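Local coordinates for protein geranyltranstransferase (Campylobacter jejuni, PDB 3NPK) that probably condenses geranyl diphosphate with isopentenyl diphosphate into farnesyl diphosphate, releasing pyrophosphate, in isoprenoid biosynthesis, at residues 7-12 with 65-70; 32-37 with 90-95; 41-46 with 176-181; 73-78 with 112-117. One frame throughout, in Å; residues are numbered along the deposited sequence.

Contact 1 of 4, residues 7-12 with 65-70; sequences ELFIHH and VALALE
A steep helix crossing joins helix 5-14, near the start of the chain, to the long helix 59-80, and one phenylalanine does most of the bridging. The axes of the two short segments cross at -73° and come no closer than 10.6 Å, so a large side chain has to span the gap. Phe9 does it with CG anti to the backbone N (chi1 -177°), which sends the ring tip-first at the partner backbone. Its CE1 lies 3.7 Å from Ala66 CB and 3.6 Å from Leu67 N, the latter at the ring edge close to its plane. Phe9 CZ stands 3.7 Å from Glu70 CG and 4.0 Å from Leu67 CD1. In the all-helical fold of the polyprenyl synthetases, helix 59-80 leads into the first aspartate-rich motif, and helix 5-14 here crosses it steeply, Phe9 also touching Gln45 of helix 42-54. Chi1 of Glu70 (-65°) lays CG against the ring; the bend at chi2 then sends the carboxylate off, and OE2 accepts a hydrogen bond from Ala44 N at the start of helix 42-54. On the Phe9 side, the ring of His41 completes an edge-to-face pair. One helical turn after Phe9, His12 makes a looser touch, CD2 to Leu67 CD2 at 4.3 Å, while its NE2 is hydrogen-bonded to OD1 of Asp64.

Contact 2 of 4, residues 32-37 with 90-95; sequences ALMLKA and FRRGIP. With PPV (pyrophosphate), chain C.
Arg92 leaves its backbone with CG anti to the carbonyl carbon (chi1 -71°) and then runs extended from CG to NE, which carries the guanidinium out of a type I' hairpin turn to lie between helix 27-37 and the pyrophosphate. Arg92 NH1 donates to Met34 O at 2.8 Å, a bond bent to 138° at the hydrogen, in the guanidinium plane but from above the carbonyl plane; its second partner is Thr74 OG1 of helix 59-80. Arg92 NE reaches PPV O12 at 2.9 Å, almost straight at 175°, and NH2 reaches PPV O22 at 2.7 Å. Next to these polar bonds, Met34, modelled as selenomethionine, bends at chi2 so that SE lies 3.6 Å from Arg91 CG, the two chains crossing at about a right angle. Ile94, with CG1 in the crowded position between N and C, drives CD1 against Ala37 CB (3.5 Å) and Leu33 CG. A water donates to both Ala37 O and Arg92 O. Gripped along its edges by protein and phosphate oxygens, the guanidinium has its rotation fixed, and its charge probably offsets part of the pyrophosphate's negative charge, consistent with the Arg-Arg-Gly arginine that binds isopentenyl diphosphate in related synthases.

Contact 3 of 4, residues 41-46 with 176-181; sequences HFRAQL and ARLIAA. With PPV (pyrophosphate), chain C.
Arg43 NH1 is the polar atom best held here, and one hydrogen bond to the pyrophosphate grips it: it donates to PPV O31 at 3.1 Å, with an N-H...O angle of 160° and the oxygen in the guanidinium plane. The chain behind it starts with CG anti to the carbonyl carbon and stays extended to NE, passing across Leu178 at about a right angle; Arg43 CD is 4.0 Å from Leu178 CD2. Arg43 NE lies 4.1 Å from Ile179 CG1, so the shaft of the arginine rests on apolar groups of helix 164-189. Ile179 is also the apolar centre. Its CG2 meets Leu46 CD1 at 3.8 Å and Phe42 CE2 at 4.1 Å, and Leu46 CD1 in turn sits over one face of the Phe42 ring, toward its rim. Phe42 also meets the ring of Tyr282, another residue of the pyrophosphate pocket. The two short helical segments run broadly in the same direction, 33° apart, with no hydrogen bond between them. A buried charged side chain thus lies along apolar groups with its polar end at phosphate, consistent with Arg43 binding and partly offsetting the diphosphate of isopentenyl diphosphate, as in related synthases.

Contact 4 of 4, residues 73-78 with 112-117; sequences HTYSLI and ALNTEA. With PPV (pyrophosphate), chain C.
Tyr75 and Asn114 make the close-fitting half of this antiparallel helix pair, whose segments cross at -163° with axes 8.4 Å apart. The two side chains lie alongside each other and point the same way, the amide stacked flat on the phenol ring with only 8° between their planes. Asn114 CB stands over the ring face, 3.7 Å from the Tyr75 ring centroid, in a CH-pi contact, and Asn114 CG comes within 3.5 Å of Tyr75 CE2. To lie like this Tyr75 takes chi1 117°, nearly eclipsed and therefore strained. Tyr75 CB presses on Leu113 CB at 3.7 Å, where the backbones are closest. The phenol and the amide nitrogen are poorly angled for a hydrogen bond; Asn114 OD1 is instead hydrogen-bonded to Thr115 OG1 of the second subunit, and ND2 makes a weak bond to Asp111 O of that subunit. Packing slackens along the flank facing helix 27-37. There Leu113 CD1 touches Thr74 CG2 at 3.8 Å and Ile78 CD1 at 4.1 Å, each through a single pair of methyls. This looser flank is not a solvent side: all five touching residues are buried. On helix 59-80, Ser76 OG donates to His73 O at 2.7 Å, on a lone pair, while His73 itself turns to the pyrophosphate. A near-antiparallel pair of this kind, with helix 103-122 at the subunit interface, belongs to the helical bundle of dimeric prenyl synthases.

Helix 59-80 is common to contacts 1 and 4, whose centres are 14 Å apart, and it ties the other two to them. Glu70 of contact 1 reaches contact 3 through OE2, 3.0 Å from Ala44 N. Thr74 of contact 4 reaches contact 2, its OG1 lying 3.0 Å from Arg92 NH1. Contacts 2 and 3 have centres 20 Å apart and adjoin only in sequence, yet their arginines approach the same pyrophosphate, with His73 of contact 4 nearby and Lys40 N a further donor. Contact 1 stands one shell behind, the Glu70 side chain about 5 Å from the ligand. Together they surround what is probably, as in related synthases, the isopentenyl diphosphate site.

Contact 1 of 4, residues 7-12 with 65-70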
# COMPACT_ATOMS: atom_id res chain seq x y z
N GLU A 7 1.50 -15.79 -21.57
CA GLU A 7 1.92 -16.99 -20.87
C GLU A 7 3.15 -16.73 -20.00
O GLU A 7 3.26 -17.25 -18.88
CB GLU A 7 2.18 -18.14 -21.85
CG GLU A 7 0.90 -18.63 -22.51
CD GLU A 7 -0.23 -18.88 -21.51
OE1 GLU A 7 0.01 -19.54 -20.47
OE2 GLU A 7 -1.37 -18.41 -21.76
N LEU A 8 4.06 -15.89 -20.50
CA LEU A 8 5.24 -15.52 -19.73
C LEU A 8 4.82 -14.90 -18.40
O LEU A 8 5.34 -15.27 -17.35
CB LEU A 8 6.09 -14.53 -20.52
CG LEU A 8 7.40 -14.09 -19.87
CD1 LEU A 8 8.41 -15.22 -19.88
CD2 LEU A 8 7.96 -12.87 -20.58
N PHE A 9 3.89 -13.95 -18.45
CA PHE A 9 3.43 -13.33 -17.21
C PHE A 9 2.66 -14.29 -16.26
O PHE A 9 2.88 -14.29 -15.04
CB PHE A 9 2.58 -12.08 -17.45
CG PHE A 9 2.18 -11.43 -16.17
CD1 PHE A 9 3.15 -10.81 -15.38
CD2 PHE A 9 0.88 -11.55 -15.68
CE1 PHE A 9 2.83 -10.26 -14.15
CE2 PHE A 9 0.54 -10.99 -14.45
CZ PHE A 9 1.52 -10.34 -13.68
N ILE A 10 1.78 -15.11 -16.81
CA ILE A 10 1.09 -16.09 -15.97
C ILE A 10 2.08 -17.00 -15.24
O ILE A 10 1.94 -17.27 -14.05
CB ILE A 10 0.11 -16.92 -16.78
CG1 ILE A 10 -1.06 -16.04 -17.23
CG2 ILE A 10 -0.41 -18.11 -15.95
CD1 ILE A 10 -1.95 -16.66 -18.27
N HIS A 11 3.09 -17.49 -15.97
CA HIS A 11 4.09 -18.35 -15.37
C HIS A 11 4.84 -17.59 -14.26
O HIS A 11 5.11 -18.13 -13.18
CB HIS A 11 5.04 -18.84 -16.46
CG HIS A 11 6.10 -19.77 -15.98
ND1 HIS A 11 5.88 -21.12 -15.77
CD2 HIS A 11 7.41 -19.56 -15.69
CE1 HIS A 11 6.99 -21.69 -15.36
NE2 HIS A 11 7.94 -20.77 -15.30
N HIS A 12 5.14 -16.31 -14.50
CA HIS A 12 5.84 -15.51 -13.51
C HIS A 12 4.99 -15.33 -12.25
O HIS A 12 5.48 -15.49 -11.13
CB HIS A 12 6.22 -14.15 -14.09
CG HIS A 12 7.12 -13.34 -13.22
ND1 HIS A 12 8.47 -13.59 -13.11
CD2 HIS A 12 6.87 -12.28 -12.41
CE1 HIS A 12 9.02 -12.71 -12.30
NE2 HIS A 12 8.07 -11.91 -11.85
N VAL A 65 7.67 -5.78 -12.29
CA VAL A 65 6.95 -4.51 -12.28
C VAL A 65 5.51 -4.77 -12.71
O VAL A 65 4.56 -4.22 -12.13
CB VAL A 65 7.64 -3.45 -13.19
CG1 VAL A 65 6.98 -2.10 -13.04
CG2 VAL A 65 9.13 -3.35 -12.84
N ALA A 66 5.33 -5.61 -13.72
CA ALA A 66 4.00 -6.06 -14.12
C ALA A 66 3.29 -6.73 -12.94
O ALA A 66 2.08 -6.55 -12.74
CB ALA A 66 4.08 -7.02 -15.31
N LEU A 67 4.04 -7.53 -12.18
CA LEU A 67 3.48 -8.21 -11.01
C LEU A 67 2.95 -7.21 -9.98
O LEU A 67 1.84 -7.37 -9.46
CB LEU A 67 4.53 -9.12 -10.37
CG LEU A 67 3.99 -10.11 -9.34
CD1 LEU A 67 2.98 -11.03 -10.01
CD2 LEU A 67 5.16 -10.90 -8.76
N ALA A 68 3.73 -6.17 -9.71
CA ALA A 68 3.30 -5.12 -8.78
C ALA A 68 1.97 -4.49 -9.22
O ALA A 68 1.08 -4.25 -8.39
CB ALA A 68 4.38 -4.06 -8.66
N LEU A 69 1.85 -4.21 -10.52
CA LEU A 69 0.61 -3.66 -11.08
C LEU A 69 -0.58 -4.57 -10.81
O LEU A 69 -1.64 -4.10 -10.40
CB LEU A 69 0.72 -3.44 -12.58
CG LEU A 69 1.34 -2.14 -13.05
CD1 LEU A 69 1.67 -2.28 -14.54
CD2 LEU A 69 0.39 -0.97 -12.79
N GLU A 70 -0.39 -5.87 -11.04
CA GLU A 70 -1.48 -6.81 -10.84
C GLU A 70 -1.78 -7.04 -9.35
O GLU A 70 -2.93 -7.31 -8.99
CB GLU A 70 -1.22 -8.12 -11.60
CG GLU A 70 -1.21 -7.88 -13.10
CD GLU A 70 -2.57 -7.50 -13.70
OE1 GLU A 70 -3.64 -7.91 -13.18
OE2 GLU A 70 -2.58 -6.79 -14.73

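Contact 2 of 4, residues 32-37 with 90-95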
# COMPACT_ATOMS: atom_id res chain seq x y z
N ALA A 32 -3.19 -16.06 -2.33
CA ALA A 32 -3.01 -16.57 -3.69
C ALA A 32 -4.32 -16.66 -4.47
O ALA A 32 -4.33 -16.57 -5.68
CB ALA A 32 -2.35 -17.95 -3.65
N LEU A 33 -5.43 -16.84 -3.76
CA LEU A 33 -6.67 -17.27 -4.39
C LEU A 33 -7.10 -16.38 -5.56
O LEU A 33 -7.37 -16.87 -6.65
CB LEU A 33 -7.78 -17.33 -3.34
CG LEU A 33 -9.05 -18.08 -3.72
CD1 LEU A 33 -8.72 -19.56 -3.96
CD2 LEU A 33 -10.10 -17.93 -2.63
N MSE A 34 -7.20 -15.07 -5.33
CA MSE A 34 -7.66 -14.17 -6.37
C MSE A 34 -6.64 -13.93 -7.46
O MSE A 34 -7.00 -13.64 -8.60
CB MSE A 34 -8.12 -12.84 -5.79
CG MSE A 34 -9.55 -12.81 -5.36
SE MSE A 34 -10.88 -13.32 -6.75
CE MSE A 34 -12.32 -13.75 -5.52
N LEU A 35 -5.36 -14.03 -7.10
CA LEU A 35 -4.30 -13.86 -8.09
C LEU A 35 -4.31 -15.01 -9.09
O LEU A 35 -4.10 -14.81 -10.28
CB LEU A 35 -2.94 -13.79 -7.40
CG LEU A 35 -2.71 -12.52 -6.57
CD1 LEU A 35 -1.44 -12.71 -5.75
CD2 LEU A 35 -2.58 -11.31 -7.49
N LYS A 36 -4.57 -16.21 -8.58
CA LYS A 36 -4.56 -17.40 -9.42
C LYS A 36 -5.86 -17.64 -10.17
O LYS A 36 -5.86 -18.29 -11.22
CB LYS A 36 -4.26 -18.64 -8.57
CG LYS A 36 -2.80 -18.76 -8.19
CD LYS A 36 -2.46 -20.21 -7.83
CE LYS A 36 -2.85 -20.53 -6.41
NZ LYS A 36 -2.84 -22.00 -6.13
N ALA A 37 -6.96 -17.13 -9.62
CA ALA A 37 -8.31 -17.49 -10.09
C ALA A 37 -8.57 -17.00 -11.50
O ALA A 37 -9.27 -17.65 -12.29
CB ALA A 37 -9.37 -16.94 -9.15
N PHE A 90 -19.19 -13.12 -5.91
CA PHE A 90 -18.26 -13.81 -6.81
C PHE A 90 -17.36 -12.83 -7.55
O PHE A 90 -17.76 -11.70 -7.82
CB PHE A 90 -19.03 -14.63 -7.85
CG PHE A 90 -19.89 -15.69 -7.26
CD1 PHE A 90 -19.38 -16.95 -7.00
CD2 PHE A 90 -21.22 -15.44 -6.94
CE1 PHE A 90 -20.17 -17.93 -6.44
CE2 PHE A 90 -22.01 -16.41 -6.39
CZ PHE A 90 -21.49 -17.67 -6.14
N ARG A 91 -16.16 -13.29 -7.89
CA ARG A 91 -15.20 -12.51 -8.67
C ARG A 91 -14.27 -13.51 -9.37
O ARG A 91 -13.83 -14.48 -8.77
CB ARG A 91 -14.40 -11.58 -7.76
CG ARG A 91 -13.13 -10.96 -8.38
CD ARG A 91 -13.45 -9.87 -9.37
NE ARG A 91 -13.96 -8.68 -8.71
CZ ARG A 91 -14.16 -7.52 -9.32
NH1 ARG A 91 -14.64 -6.50 -8.63
NH2 ARG A 91 -13.88 -7.38 -10.62
N ARG A 92 -13.99 -13.28 -10.65
CA ARG A 92 -13.10 -14.16 -11.41
C ARG A 92 -13.51 -15.63 -11.34
O ARG A 92 -12.67 -16.55 -11.37
CB ARG A 92 -11.64 -13.95 -10.97
CG ARG A 92 -11.08 -12.61 -11.40
CD ARG A 92 -9.75 -12.29 -10.73
NE ARG A 92 -9.13 -11.11 -11.32
CZ ARG A 92 -7.99 -10.57 -10.87
NH1 ARG A 92 -7.34 -11.12 -9.85
NH2 ARG A 92 -7.51 -9.48 -11.44
N GLY A 93 -14.81 -15.87 -11.26
CA GLY A 93 -15.33 -17.22 -11.36
C GLY A 93 -15.39 -18.01 -10.07
O GLY A 93 -15.84 -19.15 -10.06
N ILE A 94 -14.95 -17.41 -8.97
CA ILE A 94 -14.98 -18.06 -7.67
C ILE A 94 -15.65 -17.16 -6.65
O ILE A 94 -15.85 -15.97 -6.90
CB ILE A 94 -13.55 -18.40 -7.19
CG1 ILE A 94 -12.66 -17.15 -7.15
CG2 ILE A 94 -12.92 -19.46 -8.09
CD1 ILE A 94 -11.40 -17.34 -6.31
N PRO A 95 -16.03 -17.71 -5.48
CA PRO A 95 -16.55 -16.84 -4.43
C PRO A 95 -15.52 -15.79 -4.02
O PRO A 95 -14.32 -16.02 -4.09
CB PRO A 95 -16.82 -17.79 -3.26
CG PRO A 95 -17.07 -19.12 -3.93
CD PRO A 95 -16.11 -19.14 -5.11
O11 PPV C . -11.71 -5.11 -14.03
P1 PPV C . -10.96 -6.07 -15.14
O21 PPV C . -11.87 -6.23 -16.50
O31 PPV C . -9.67 -5.49 -15.52
OPP PPV C . -10.88 -7.55 -14.44
P2 PPV C . -9.67 -8.66 -14.50
O12 PPV C . -10.33 -9.91 -13.65
O22 PPV C . -8.38 -8.14 -13.66
O32 PPV C . -9.35 -9.06 -15.88
O HOH W 1 -11.67 -19.15 -11.73

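Contact 3 of 4, residues 41-46 with 176-181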
# COMPACT_ATOMS: atom_id res chain seq x y z
N HIS A 41 -5.09 -9.73 -17.03
CA HIS A 41 -3.75 -9.12 -16.91
C HIS A 41 -3.51 -8.03 -17.93
O HIS A 41 -2.38 -7.86 -18.40
CB HIS A 41 -2.62 -10.14 -17.04
CG HIS A 41 -2.74 -11.29 -16.09
ND1 HIS A 41 -3.23 -11.16 -14.81
CD2 HIS A 41 -2.41 -12.59 -16.25
CE1 HIS A 41 -3.21 -12.35 -14.22
NE2 HIS A 41 -2.72 -13.23 -15.08
N PHE A 42 -4.56 -7.29 -18.26
CA PHE A 42 -4.47 -6.21 -19.24
C PHE A 42 -3.39 -5.20 -18.84
O PHE A 42 -2.58 -4.77 -19.68
CB PHE A 42 -5.86 -5.55 -19.36
CG PHE A 42 -5.91 -4.33 -20.24
CD1 PHE A 42 -5.73 -4.42 -21.62
CD2 PHE A 42 -6.19 -3.08 -19.69
CE1 PHE A 42 -5.81 -3.28 -22.43
CE2 PHE A 42 -6.27 -1.95 -20.49
CZ PHE A 42 -6.08 -2.05 -21.85
N ARG A 43 -3.36 -4.81 -17.57
CA ARG A 43 -2.39 -3.81 -17.15
C ARG A 43 -0.95 -4.34 -17.25
O ARG A 43 -0.07 -3.66 -17.80
CB ARG A 43 -2.72 -3.31 -15.74
CG ARG A 43 -4.06 -2.58 -15.72
CD ARG A 43 -4.73 -2.54 -14.36
NE ARG A 43 -6.06 -1.94 -14.44
CZ ARG A 43 -7.16 -2.58 -14.87
NH1 ARG A 43 -7.09 -3.86 -15.23
NH2 ARG A 43 -8.33 -1.95 -14.92
N ALA A 44 -0.72 -5.53 -16.72
CA ALA A 44 0.58 -6.19 -16.91
C ALA A 44 0.97 -6.24 -18.38
O ALA A 44 2.11 -5.93 -18.74
CB ALA A 44 0.54 -7.62 -16.34
N GLN A 45 0.03 -6.62 -19.24
CA GLN A 45 0.34 -6.77 -20.66
C GLN A 45 0.65 -5.45 -21.37
O GLN A 45 1.50 -5.41 -22.28
CB GLN A 45 -0.74 -7.56 -21.39
CG GLN A 45 -0.85 -9.02 -20.90
CD GLN A 45 0.49 -9.73 -20.96
OE1 GLN A 45 1.28 -9.49 -21.87
NE2 GLN A 45 0.77 -10.59 -19.99
N LEU A 46 -0.03 -4.38 -20.97
CA LEU A 46 0.32 -3.06 -21.51
C LEU A 46 1.77 -2.71 -21.17
O LEU A 46 2.53 -2.28 -22.04
CB LEU A 46 -0.60 -1.98 -20.94
CG LEU A 46 -2.04 -1.98 -21.46
CD1 LEU A 46 -2.82 -0.97 -20.64
CD2 LEU A 46 -2.09 -1.65 -22.95
N ALA A 176 -8.84 4.93 -15.21
CA ALA A 176 -7.96 5.32 -16.31
C ALA A 176 -6.53 5.59 -15.84
O ALA A 176 -5.58 5.29 -16.55
CB ALA A 176 -8.50 6.54 -17.06
N ARG A 177 -6.37 6.17 -14.65
CA ARG A 177 -5.02 6.52 -14.22
C ARG A 177 -4.12 5.31 -14.04
O ARG A 177 -2.95 5.37 -14.37
CB ARG A 177 -5.03 7.45 -12.99
CG ARG A 177 -5.27 8.92 -13.40
CD ARG A 177 -5.08 9.92 -12.28
NE ARG A 177 -5.32 11.27 -12.77
CZ ARG A 177 -5.06 12.38 -12.09
NH1 ARG A 177 -4.54 12.33 -10.88
NH2 ARG A 177 -5.30 13.56 -12.66
N LEU A 178 -4.66 4.20 -13.54
CA LEU A 178 -3.84 2.99 -13.37
C LEU A 178 -3.48 2.35 -14.72
O LEU A 178 -2.38 1.81 -14.88
CB LEU A 178 -4.54 1.98 -12.45
CG LEU A 178 -3.64 0.81 -12.01
CD1 LEU A 178 -2.45 1.30 -11.23
CD2 LEU A 178 -4.43 -0.20 -11.19
N ILE A 179 -4.39 2.43 -15.70
CA ILE A 179 -4.09 1.98 -17.07
C ILE A 179 -2.99 2.84 -17.70
O ILE A 179 -2.02 2.33 -18.27
CB ILE A 179 -5.38 1.97 -17.93
CG1 ILE A 179 -6.30 0.84 -17.44
CG2 ILE A 179 -5.06 1.79 -19.41
CD1 ILE A 179 -7.73 0.94 -17.91
N ALA A 180 -3.13 4.16 -17.57
CA ALA A 180 -2.08 5.08 -18.02
C ALA A 180 -0.75 4.80 -17.31
O ALA A 180 0.33 4.83 -17.93
CB ALA A 180 -2.52 6.53 -17.78
N ALA A 181 -0.82 4.52 -16.02
CA ALA A 181 0.40 4.22 -15.25
C ALA A 181 1.10 2.97 -15.79
O ALA A 181 2.32 2.92 -15.84
CB ALA A 181 0.07 4.05 -13.77
O11 PPV C . -11.71 -5.11 -14.03
P1 PPV C . -10.96 -6.07 -15.14
O21 PPV C . -11.87 -6.23 -16.50
O31 PPV C . -9.67 -5.49 -15.52
OPP PPV C . -10.88 -7.55 -14.44
P2 PPV C . -9.67 -8.66 -14.50
O12 PPV C . -10.33 -9.91 -13.65
O22 PPV C . -8.38 -8.14 -13.66
O32 PPV C . -9.35 -9.06 -15.88

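Contact 4 of 4, residues 73-78 with 112-117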
# COMPACT_ATOMS: atom_id res chain seq x y z
N HIS A 73 -3.94 -4.08 -8.60
CA HIS A 73 -5.25 -4.25 -9.21
C HIS A 73 -6.08 -5.29 -8.44
O HIS A 73 -7.26 -5.07 -8.14
CB HIS A 73 -5.09 -4.62 -10.68
CG HIS A 73 -6.39 -4.79 -11.39
ND1 HIS A 73 -6.75 -5.96 -12.01
CD2 HIS A 73 -7.43 -3.95 -11.53
CE1 HIS A 73 -7.95 -5.82 -12.55
NE2 HIS A 73 -8.39 -4.61 -12.25
N THR A 74 -5.46 -6.42 -8.12
CA THR A 74 -6.17 -7.46 -7.37
C THR A 74 -6.60 -6.98 -5.98
O THR A 74 -7.74 -7.26 -5.56
CB THR A 74 -5.34 -8.75 -7.30
OG1 THR A 74 -5.25 -9.31 -8.62
CG2 THR A 74 -5.98 -9.79 -6.37
N TYR A 75 -5.72 -6.27 -5.27
CA TYR A 75 -6.12 -5.76 -3.95
C TYR A 75 -7.36 -4.87 -4.09
O TYR A 75 -8.31 -4.96 -3.30
CB TYR A 75 -4.96 -5.05 -3.21
CG TYR A 75 -5.18 -3.56 -2.93
CD1 TYR A 75 -6.11 -3.13 -1.98
CD2 TYR A 75 -4.45 -2.59 -3.61
CE1 TYR A 75 -6.32 -1.79 -1.74
CE2 TYR A 75 -4.64 -1.24 -3.36
CZ TYR A 75 -5.58 -0.85 -2.44
OH TYR A 75 -5.82 0.49 -2.18
N SER A 76 -7.40 -4.06 -5.15
CA SER A 76 -8.50 -3.12 -5.30
C SER A 76 -9.81 -3.86 -5.54
O SER A 76 -10.86 -3.44 -5.05
CB SER A 76 -8.21 -2.11 -6.42
OG SER A 76 -8.42 -2.64 -7.72
N LEU A 77 -9.75 -4.97 -6.28
CA LEU A 77 -10.94 -5.76 -6.53
C LEU A 77 -11.46 -6.38 -5.24
O LEU A 77 -12.67 -6.41 -5.01
CB LEU A 77 -10.67 -6.86 -7.55
CG LEU A 77 -10.19 -6.40 -8.92
CD1 LEU A 77 -10.06 -7.58 -9.86
CD2 LEU A 77 -11.09 -5.32 -9.53
N ILE A 78 -10.55 -6.91 -4.42
CA ILE A 78 -10.92 -7.55 -3.17
C ILE A 78 -11.60 -6.54 -2.24
O ILE A 78 -12.67 -6.82 -1.67
CB ILE A 78 -9.68 -8.18 -2.49
CG1 ILE A 78 -9.16 -9.37 -3.31
CG2 ILE A 78 -10.00 -8.61 -1.05
CD1 ILE A 78 -7.75 -9.85 -2.93
N ALA A 112 -2.36 -6.48 2.51
CA ALA A 112 -1.10 -7.15 2.20
C ALA A 112 -0.67 -6.93 0.76
O ALA A 112 0.50 -6.67 0.50
CB ALA A 112 -1.18 -8.64 2.52
N LEU A 113 -1.60 -7.07 -0.18
CA LEU A 113 -1.24 -6.97 -1.60
C LEU A 113 -0.87 -5.53 -1.98
O LEU A 113 -0.01 -5.32 -2.83
CB LEU A 113 -2.36 -7.52 -2.50
CG LEU A 113 -2.53 -9.05 -2.45
CD1 LEU A 113 -3.72 -9.48 -3.33
CD2 LEU A 113 -1.25 -9.80 -2.83
N ASN A 114 -1.55 -4.55 -1.39
CA ASN A 114 -1.24 -3.14 -1.60
C ASN A 114 0.23 -2.92 -1.21
O ASN A 114 1.05 -2.47 -2.02
CB ASN A 114 -2.20 -2.31 -0.73
CG ASN A 114 -2.10 -0.80 -0.94
OD1 ASN A 114 -1.25 -0.31 -1.69
ND2 ASN A 114 -3.00 -0.06 -0.29
N THR A 115 0.58 -3.29 0.01
CA THR A 115 1.97 -3.11 0.48
C THR A 115 2.95 -3.97 -0.31
O THR A 115 4.06 -3.53 -0.63
CB THR A 115 2.06 -3.41 1.97
OG1 THR A 115 1.12 -2.59 2.66
CG2 THR A 115 3.46 -3.15 2.52
N GLU A 116 2.54 -5.18 -0.64
CA GLU A 116 3.47 -6.11 -1.31
C GLU A 116 3.84 -5.63 -2.72
O GLU A 116 4.92 -5.96 -3.22
CB GLU A 116 2.88 -7.51 -1.36
CG GLU A 116 3.90 -8.61 -1.61
CD GLU A 116 4.81 -8.91 -0.42
OE1 GLU A 116 4.70 -8.26 0.64
OE2 GLU A 116 5.66 -9.82 -0.56
N ALA A 117 2.96 -4.86 -3.35
CA ALA A 117 3.27 -4.33 -4.67
C ALA A 117 4.56 -3.52 -4.58
O ALA A 117 5.43 -3.58 -5.47
CB ALA A 117 2.13 -3.45 -5.18
O11 PPV C . -11.71 -5.11 -14.03
P1 PPV C . -10.96 -6.07 -15.14
O21 PPV C . -11.87 -6.23 -16.50
O31 PPV C . -9.67 -5.49 -15.52
OPP PPV C . -10.88 -7.55 -14.44
P2 PPV C . -9.67 -8.66 -14.50
O12 PPV C . -10.33 -9.91 -13.65
O22 PPV C . -8.38 -8.14 -13.66
O32 PPV C . -9.35 -9.06 -15.88